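Local structure of nickel-dependent hydrogenase large subunit (Allochromatium vinosum, 3MYR) at residues B[217-229]-B[451-464]. The protein carries the nickel-iron active centre of a heterodimeric membrane-bound hydrogenase that oxidises molecular hydrogen and passes the electrons to an acceptor. Numbering follows the deposited sequence.
Sequences FVVGGVPSPIDLD and LIANVKSGDTKTFN
Gly221 and Phe463 face each other across a single beta bridge. Val222 N donates to Thr462 O (3.0 Å), and Asn464 N donates to Gly220 O (2.9 Å) at an N-H...O angle of 173°. Gly220 and Gly221 close a type II turn, and a beta carbon on either would collide with 462-464.

Waters carry the polar link onward. Thr462 OG1 gives its proton to one bound to Val222 O and accepts from a second (2.7 Å) that joins Ile226 N to Thr460 O.

Apolar packing centres on Ile226. Its CG1 lies beside the backbone N (chi1 -66°), and from there CD1 reaches Thr462 CG2 at 3.6 Å and Val455 CG2 at 3.8 Å, with Leu451 CD1 just beyond; CG2 lies against both Val455 methyls. With an alanine in place of Ile226, the space between Thr462 and the last helical turns is likely to be left unfilled, and Val455 and Leu451 would lose this partner. Farther out, Leu228 CD1 meets Val455 CG1 tip to tip. At the other end Val219 O approaches the edge of the Phe463 ring, 3.2 Å from CE2, while Val218 CG2 comes in obliquely.

The contact thus ties the loop between helices 203-209 and 236-265 to the end of helix 426-456 and to the extended chain that follows it, beyond the Schellman motif at Gly458. Helix 86-112 packs on Ile226 and Leu451, and Phe203 of the small subunit stacks edge-to-face with Phe463.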
ATOM      1  N   PHE B 217     -11.575   8.639   7.561  1.00 20.28           N
ATOM      2  CA  PHE B 217     -11.650   9.959   6.942  1.00 20.14           C
ATOM      3  C   PHE B 217     -13.093  10.387   6.960  1.00 20.51           C
ATOM      4  O   PHE B 217     -13.939   9.595   7.244  1.00 17.21           O
ATOM      5  CB  PHE B 217     -11.142   9.933   5.494  1.00 19.42           C
ATOM      6  CG  PHE B 217      -9.711   9.595   5.405  1.00 23.97           C
ATOM      7  CD1 PHE B 217      -8.753  10.590   5.546  1.00 25.28           C
ATOM      8  CD2 PHE B 217      -9.317   8.241   5.375  1.00 20.47           C
ATOM      9  CE1 PHE B 217      -7.401  10.231   5.649  1.00 29.37           C
ATOM     10  CE2 PHE B 217      -7.992   7.865   5.386  1.00 26.03           C
ATOM     11  CZ  PHE B 217      -7.012   8.853   5.532  1.00 28.03           C
ATOM     12  N   VAL B 218     -13.374  11.677   6.809  1.00 20.26           N
ATOM     13  CA  VAL B 218     -14.754  12.047   6.500  1.00 21.87           C
ATOM     14  C   VAL B 218     -14.798  13.102   5.412  1.00 22.05           C
ATOM     15  O   VAL B 218     -13.914  13.994   5.333  1.00 20.22           O
ATOM     16  CB  VAL B 218     -15.565  12.656   7.676  1.00 23.71           C
ATOM     17  CG1 VAL B 218     -16.051  11.638   8.508  1.00 29.60           C
ATOM     18  CG2 VAL B 218     -14.717  13.640   8.465  1.00 18.40           C
ATOM     19  N   VAL B 219     -15.902  13.085   4.666  1.00 21.74           N
ATOM     20  CA  VAL B 219     -16.096  14.106   3.669  1.00 20.66           C
ATOM     21  C   VAL B 219     -16.385  15.430   4.394  1.00 21.91           C
ATOM     22  O   VAL B 219     -17.349  15.502   5.160  1.00 19.92           O
ATOM     23  CB  VAL B 219     -17.354  13.793   2.824  1.00 21.00           C
ATOM     24  CG1 VAL B 219     -17.707  15.095   1.967  1.00 18.31           C
ATOM     25  CG2 VAL B 219     -17.060  12.586   1.962  1.00 17.32           C
ATOM     26  N   GLY B 220     -15.630  16.480   4.090  1.00 21.41           N
ATOM     27  CA  GLY B 220     -15.877  17.740   4.760  1.00 22.23           C
ATOM     28  C   GLY B 220     -14.912  18.069   5.889  1.00 22.02           C
ATOM     29  O   GLY B 220     -14.994  19.145   6.472  1.00 22.71           O
ATOM     30  N   GLY B 221     -13.995  17.165   6.241  1.00 18.02           N
ATOM     31  CA  GLY B 221     -13.000  17.511   7.296  1.00 17.71           C
ATOM     32  C   GLY B 221     -12.243  16.300   7.774  1.00 19.53           C
ATOM     33  O   GLY B 221     -11.941  15.437   6.941  1.00 18.91           O
ATOM     34  N   VAL B 222     -11.920  16.227   9.080  1.00 18.97           N
ATOM     35  CA  VAL B 222     -11.349  15.018   9.686  1.00 19.16           C
ATOM     36  C   VAL B 222     -12.258  14.607  10.827  1.00 20.76           C
ATOM     37  O   VAL B 222     -12.983  15.456  11.387  1.00 18.44           O
ATOM     38  CB  VAL B 222      -9.890  15.230  10.167  1.00 19.16           C
ATOM     39  CG1 VAL B 222      -8.980  15.559   8.939  1.00 17.43           C
ATOM     40  CG2 VAL B 222      -9.823  16.430  11.259  1.00 21.32           C
ATOM     41  N   PRO B 223     -12.320  13.284  11.112  1.00 18.52           N
ATOM     42  CA  PRO B 223     -13.279  12.872  12.160  1.00 18.92           C
ATOM     43  C   PRO B 223     -12.751  13.210  13.560  1.00 20.30           C
ATOM     44  O   PRO B 223     -13.526  13.251  14.497  1.00 25.04           O
ATOM     45  CB  PRO B 223     -13.394  11.321  11.990  1.00 16.56           C
ATOM     46  CG  PRO B 223     -12.353  10.913  11.006  1.00 18.50           C
ATOM     47  CD  PRO B 223     -11.655  12.142  10.434  1.00 18.08           C
ATOM     48  N   SER B 224     -11.451  13.423  13.727  1.00 19.17           N
ATOM     49  CA  SER B 224     -10.885  13.630  15.078  1.00 19.45           C
ATOM     50  C   SER B 224     -11.066  15.079  15.561  1.00 20.93           C
ATOM     51  O   SER B 224     -10.429  15.969  15.045  1.00 19.20           O
ATOM     52  CB  SER B 224      -9.392  13.409  14.965  1.00 19.89           C
ATOM     53  OG  SER B 224      -8.840  14.242  13.941  1.00 21.03           O
ATOM     54  N   PRO B 225     -11.892  15.315  16.584  1.00 20.87           N
ATOM     55  CA  PRO B 225     -12.066  16.718  16.983  1.00 20.13           C
ATOM     56  C   PRO B 225     -10.939  17.174  17.903  1.00 20.69           C
ATOM     57  O   PRO B 225     -10.132  16.343  18.383  1.00 19.13           O
ATOM     58  CB  PRO B 225     -13.429  16.708  17.750  1.00 21.46           C
ATOM     59  CG  PRO B 225     -13.553  15.260  18.240  1.00 20.99           C
ATOM     60  CD  PRO B 225     -12.744  14.377  17.330  1.00 19.74           C
ATOM     61  N   ILE B 226     -10.861  18.491  18.109  1.00 21.14           N
ATOM     62  CA  ILE B 226      -9.820  19.097  18.941  1.00 20.20           C
ATOM     63  C   ILE B 226     -10.551  19.747  20.103  1.00 21.61           C
ATOM     64  O   ILE B 226     -11.530  20.516  19.903  1.00 23.55           O
ATOM     65  CB  ILE B 226      -9.057  20.190  18.140  1.00 20.55           C
ATOM     66  CG1 ILE B 226      -8.259  19.558  16.957  1.00 21.29           C
ATOM     67  CG2 ILE B 226      -8.166  20.951  19.076  1.00 19.86           C
ATOM     68  CD1 ILE B 226      -7.794  20.600  15.889  1.00 17.88           C
ATOM     69  N   ASP B 227     -10.190  19.369  21.314  1.00 20.47           N
ATOM     70  CA  ASP B 227     -10.731  20.083  22.495  1.00 21.79           C
ATOM     71  C   ASP B 227      -9.700  19.878  23.585  1.00 21.65           C
ATOM     72  O   ASP B 227      -9.526  18.774  24.136  1.00 21.37           O
ATOM     73  CB  ASP B 227     -12.061  19.456  22.940  1.00 21.13           C
ATOM     74  CG  ASP B 227     -12.732  20.252  24.137  1.00 27.27           C
ATOM     75  OD1 ASP B 227     -12.040  20.901  24.959  1.00 28.38           O
ATOM     76  OD2 ASP B 227     -13.950  20.141  24.315  1.00 32.44           O
ATOM     77  N   LEU B 228      -9.034  20.949  23.929  1.00 22.31           N
ATOM     78  CA  LEU B 228      -7.943  20.887  24.865  1.00 22.41           C
ATOM     79  C   LEU B 228      -8.399  20.444  26.253  1.00 23.91           C
ATOM     80  O   LEU B 228      -7.548  20.133  27.107  1.00 23.82           O
ATOM     81  CB  LEU B 228      -7.364  22.280  24.996  1.00 22.06           C
ATOM     82  CG  LEU B 228      -6.308  22.686  23.946  1.00 24.56           C
ATOM     83  CD1 LEU B 228      -5.947  21.785  22.753  1.00 21.88           C
ATOM     84  CD2 LEU B 228      -5.948  24.229  23.849  1.00 23.58           C
ATOM     85  N   ASP B 229      -9.705  20.595  26.533  1.00 22.00           N
ATOM     86  CA  ASP B 229     -10.208  20.328  27.875  1.00 22.54           C
ATOM     87  C   ASP B 229     -10.992  19.049  27.931  1.00 22.20           C
ATOM     88  O   ASP B 229     -11.768  18.833  28.822  1.00 22.18           O
ATOM     89  CB  ASP B 229     -10.973  21.555  28.362  1.00 22.37           C
ATOM     90  CG  ASP B 229      -9.994  22.751  28.503  1.00 28.95           C
ATOM     91  OD1 ASP B 229     -10.116  23.695  27.705  1.00 32.97           O
ATOM     92  OD2 ASP B 229      -8.981  22.667  29.283  1.00 28.23           O
ATOM     93  N   LEU B 451      -0.767  24.019  12.849  1.00 22.55           N
ATOM     94  CA  LEU B 451      -1.925  23.433  13.573  1.00 22.45           C
ATOM     95  C   LEU B 451      -1.987  23.952  15.017  1.00 22.77           C
ATOM     96  O   LEU B 451      -3.042  24.422  15.475  1.00 22.81           O
ATOM     97  CB  LEU B 451      -1.869  21.881  13.540  1.00 19.67           C
ATOM     98  CG  LEU B 451      -2.960  21.088  14.242  1.00 23.15           C
ATOM     99  CD1 LEU B 451      -4.395  21.368  13.672  1.00 17.43           C
ATOM    100  CD2 LEU B 451      -2.672  19.564  14.144  1.00 20.02           C
ATOM    101  N   ILE B 452      -0.874  23.875  15.732  1.00 23.00           N
ATOM    102  CA  ILE B 452      -0.817  24.350  17.108  1.00 24.13           C
ATOM    103  C   ILE B 452      -1.176  25.854  17.159  1.00 25.60           C
ATOM    104  O   ILE B 452      -2.006  26.279  18.002  1.00 24.12           O
ATOM    105  CB  ILE B 452       0.572  24.161  17.745  1.00 24.60           C
ATOM    106  CG1 ILE B 452       0.947  22.673  17.839  1.00 26.42           C
ATOM    107  CG2 ILE B 452       0.582  24.710  19.209  1.00 25.60           C
ATOM    108  CD1 ILE B 452      -0.154  21.836  18.449  1.00 27.08           C
ATOM    109  N   ALA B 453      -0.640  26.633  16.213  1.00 24.59           N
ATOM    110  CA  ALA B 453      -0.884  28.088  16.266  1.00 26.04           C
ATOM    111  C   ALA B 453      -2.333  28.351  15.986  1.00 27.43           C
ATOM    112  O   ALA B 453      -2.910  29.253  16.590  1.00 29.25           O
ATOM    113  CB  ALA B 453       0.009  28.845  15.280  1.00 23.68           C
ATOM    114  N   ASN B 454      -2.931  27.576  15.072  1.00 26.50           N
ATOM    115  CA  ASN B 454      -4.303  27.830  14.720  1.00 28.86           C
ATOM    116  C   ASN B 454      -5.208  27.488  15.905  1.00 30.01           C
ATOM    117  O   ASN B 454      -6.119  28.257  16.240  1.00 28.89           O
ATOM    118  CB  ASN B 454      -4.744  27.063  13.468  1.00 27.71           C
ATOM    119  CG  ASN B 454      -6.090  27.531  12.950  1.00 28.63           C
ATOM    120  OD1 ASN B 454      -7.007  26.701  12.682  1.00 28.77           O
ATOM    121  ND2 ASN B 454      -6.216  28.868  12.723  1.00 26.06           N
ATOM    122  N   VAL B 455      -4.913  26.361  16.570  1.00 28.28           N
ATOM    123  CA  VAL B 455      -5.682  25.961  17.745  1.00 26.67           C
ATOM    124  C   VAL B 455      -5.519  26.982  18.890  1.00 28.75           C
ATOM    125  O   VAL B 455      -6.520  27.465  19.446  1.00 30.18           O
ATOM    126  CB  VAL B 455      -5.273  24.573  18.209  1.00 26.08           C
ATOM    127  CG1 VAL B 455      -5.821  24.286  19.607  1.00 26.64           C
ATOM    128  CG2 VAL B 455      -5.767  23.544  17.215  1.00 23.71           C
ATOM    129  N   LYS B 456      -4.269  27.361  19.173  1.00 28.51           N
ATOM    130  CA  LYS B 456      -3.949  28.401  20.146  1.00 30.36           C
ATOM    131  C   LYS B 456      -4.704  29.750  19.906  1.00 32.64           C
ATOM    132  O   LYS B 456      -5.214  30.353  20.827  1.00 30.73           O
ATOM    133  CB  LYS B 456      -2.413  28.596  20.279  1.00 29.17           C
ATOM    134  CG  LYS B 456      -2.084  29.602  21.319  1.00 32.55           C
ATOM    135  CD  LYS B 456      -0.574  29.662  21.638  1.00 39.04           C
ATOM    136  CE  LYS B 456      -0.397  30.764  22.694  1.00 44.17           C
ATOM    137  NZ  LYS B 456       0.946  30.713  23.285  1.00 50.22           N
ATOM    138  N   SER B 457      -4.903  30.137  18.650  1.00 33.44           N
ATOM    139  CA  SER B 457      -5.589  31.389  18.377  1.00 35.67           C
ATOM    140  C   SER B 457      -7.143  31.271  18.510  1.00 37.99           C
ATOM    141  O   SER B 457      -7.880  32.217  18.167  1.00 39.50           O
ATOM    142  CB  SER B 457      -5.210  31.827  16.945  1.00 36.23           C
ATOM    143  OG  SER B 457      -5.966  31.076  15.973  1.00 35.41           O
ATOM    144  N   GLY B 458      -7.646  30.074  18.848  1.00 37.80           N
ATOM    145  CA  GLY B 458      -9.090  29.872  19.062  1.00 37.03           C
ATOM    146  C   GLY B 458      -9.895  29.141  17.967  1.00 37.74           C
ATOM    147  O   GLY B 458     -11.106  29.043  18.115  1.00 39.99           O
ATOM    148  N   ASP B 459      -9.282  28.698  16.853  1.00 33.28           N
ATOM    149  CA  ASP B 459     -10.006  27.932  15.827  1.00 30.84           C
ATOM    150  C   ASP B 459      -9.799  26.429  16.087  1.00 30.41           C
ATOM    151  O   ASP B 459      -8.704  25.860  15.814  1.00 27.74           O
ATOM    152  CB  ASP B 459      -9.528  28.310  14.405  1.00 29.89           C
ATOM    153  CG  ASP B 459     -10.258  27.505  13.295  1.00 35.13           C
ATOM    154  OD1 ASP B 459     -11.305  26.864  13.615  1.00 32.72           O
ATOM    155  OD2 ASP B 459      -9.764  27.466  12.114  1.00 30.47           O
ATOM    156  N   THR B 460     -10.812  25.781  16.664  1.00 28.30           N
ATOM    157  CA  THR B 460     -10.683  24.342  16.915  1.00 30.01           C
ATOM    158  C   THR B 460     -11.631  23.569  15.998  1.00 30.60           C
ATOM    159  O   THR B 460     -11.942  22.417  16.247  1.00 32.59           O
ATOM    160  CB  THR B 460     -10.950  23.979  18.380  1.00 29.17           C
ATOM    161  OG1 THR B 460     -12.255  24.428  18.750  1.00 28.77           O
ATOM    162  CG2 THR B 460      -9.980  24.643  19.317  1.00 33.46           C
ATOM    163  N   LYS B 461     -12.129  24.224  14.953  1.00 28.86           N
ATOM    164  CA  LYS B 461     -13.002  23.542  14.046  1.00 28.70           C
ATOM    165  C   LYS B 461     -12.256  22.451  13.202  1.00 26.45           C
ATOM    166  O   LYS B 461     -11.148  22.704  12.716  1.00 23.98           O
ATOM    167  CB  LYS B 461     -13.624  24.620  13.172  1.00 29.95           C
ATOM    168  CG  LYS B 461     -14.690  24.142  12.219  1.00 38.42           C
ATOM    169  CD  LYS B 461     -16.005  24.740  12.647  1.00 44.72           C
ATOM    170  CE  LYS B 461     -17.122  24.297  11.714  1.00 45.84           C
ATOM    171  NZ  LYS B 461     -17.886  23.178  12.359  1.00 42.56           N
ATOM    172  N   THR B 462     -12.895  21.297  12.961  1.00 24.75           N
ATOM    173  CA  THR B 462     -12.263  20.220  12.189  1.00 22.80           C
ATOM    174  C   THR B 462     -13.216  19.645  11.130  1.00 24.12           C
ATOM    175  O   THR B 462     -12.817  18.796  10.314  1.00 22.69           O
ATOM    176  CB  THR B 462     -11.797  19.036  13.132  1.00 21.66           C
ATOM    177  OG1 THR B 462     -12.849  18.760  14.073  1.00 20.20           O
ATOM    178  CG2 THR B 462     -10.506  19.377  13.916  1.00 19.84           C
ATOM    179  N   PHE B 463     -14.452  20.151  11.060  1.00 23.40           N
ATOM    180  CA  PHE B 463     -15.432  19.546  10.148  1.00 21.69           C
ATOM    181  C   PHE B 463     -16.451  20.546   9.676  1.00 24.12           C
ATOM    182  O   PHE B 463     -17.104  21.223  10.493  1.00 23.51           O
ATOM    183  CB  PHE B 463     -16.121  18.367  10.872  1.00 20.66           C
ATOM    184  CG  PHE B 463     -17.214  17.712  10.075  1.00 22.11           C
ATOM    185  CD1 PHE B 463     -18.556  17.897  10.421  1.00 21.33           C
ATOM    186  CD2 PHE B 463     -16.913  16.876   9.011  1.00 18.78           C
ATOM    187  CE1 PHE B 463     -19.599  17.211   9.682  1.00 19.74           C
ATOM    188  CE2 PHE B 463     -17.943  16.252   8.223  1.00 19.88           C
ATOM    189  CZ  PHE B 463     -19.282  16.431   8.581  1.00 20.74           C
ATOM    190  N   ASN B 464     -16.603  20.643   8.359  1.00 23.36           N
ATOM    191  CA  ASN B 464     -17.568  21.550   7.757  1.00 24.33           C
ATOM    192  C   ASN B 464     -18.829  20.665   7.564  1.00 25.80           C
ATOM    193  O   ASN B 464     -18.829  19.740   6.727  1.00 23.32           O
ATOM    194  CB  ASN B 464     -16.999  21.999   6.399  1.00 23.30           C
ATOM    195  CG  ASN B 464     -17.966  22.894   5.599  1.00 28.15           C
ATOM    196  OD1 ASN B 464     -17.621  23.467   4.524  1.00 28.98           O
ATOM    197  ND2 ASN B 464     -19.169  22.917   6.027  1.00 19.31           N
TER
HETATM  198  O   HOH W   1     -19.505  17.318   5.132  1.00 22.18           O
HETATM  199  O   HOH W   2     -13.892  16.432  13.713  1.00 18.71           O
HETATM  200  O   HOH W   3     -12.863  19.957  16.514  1.00 16.44           O
HETATM  201  O   HOH W   4     -12.412  22.907  21.287  1.00 26.49           O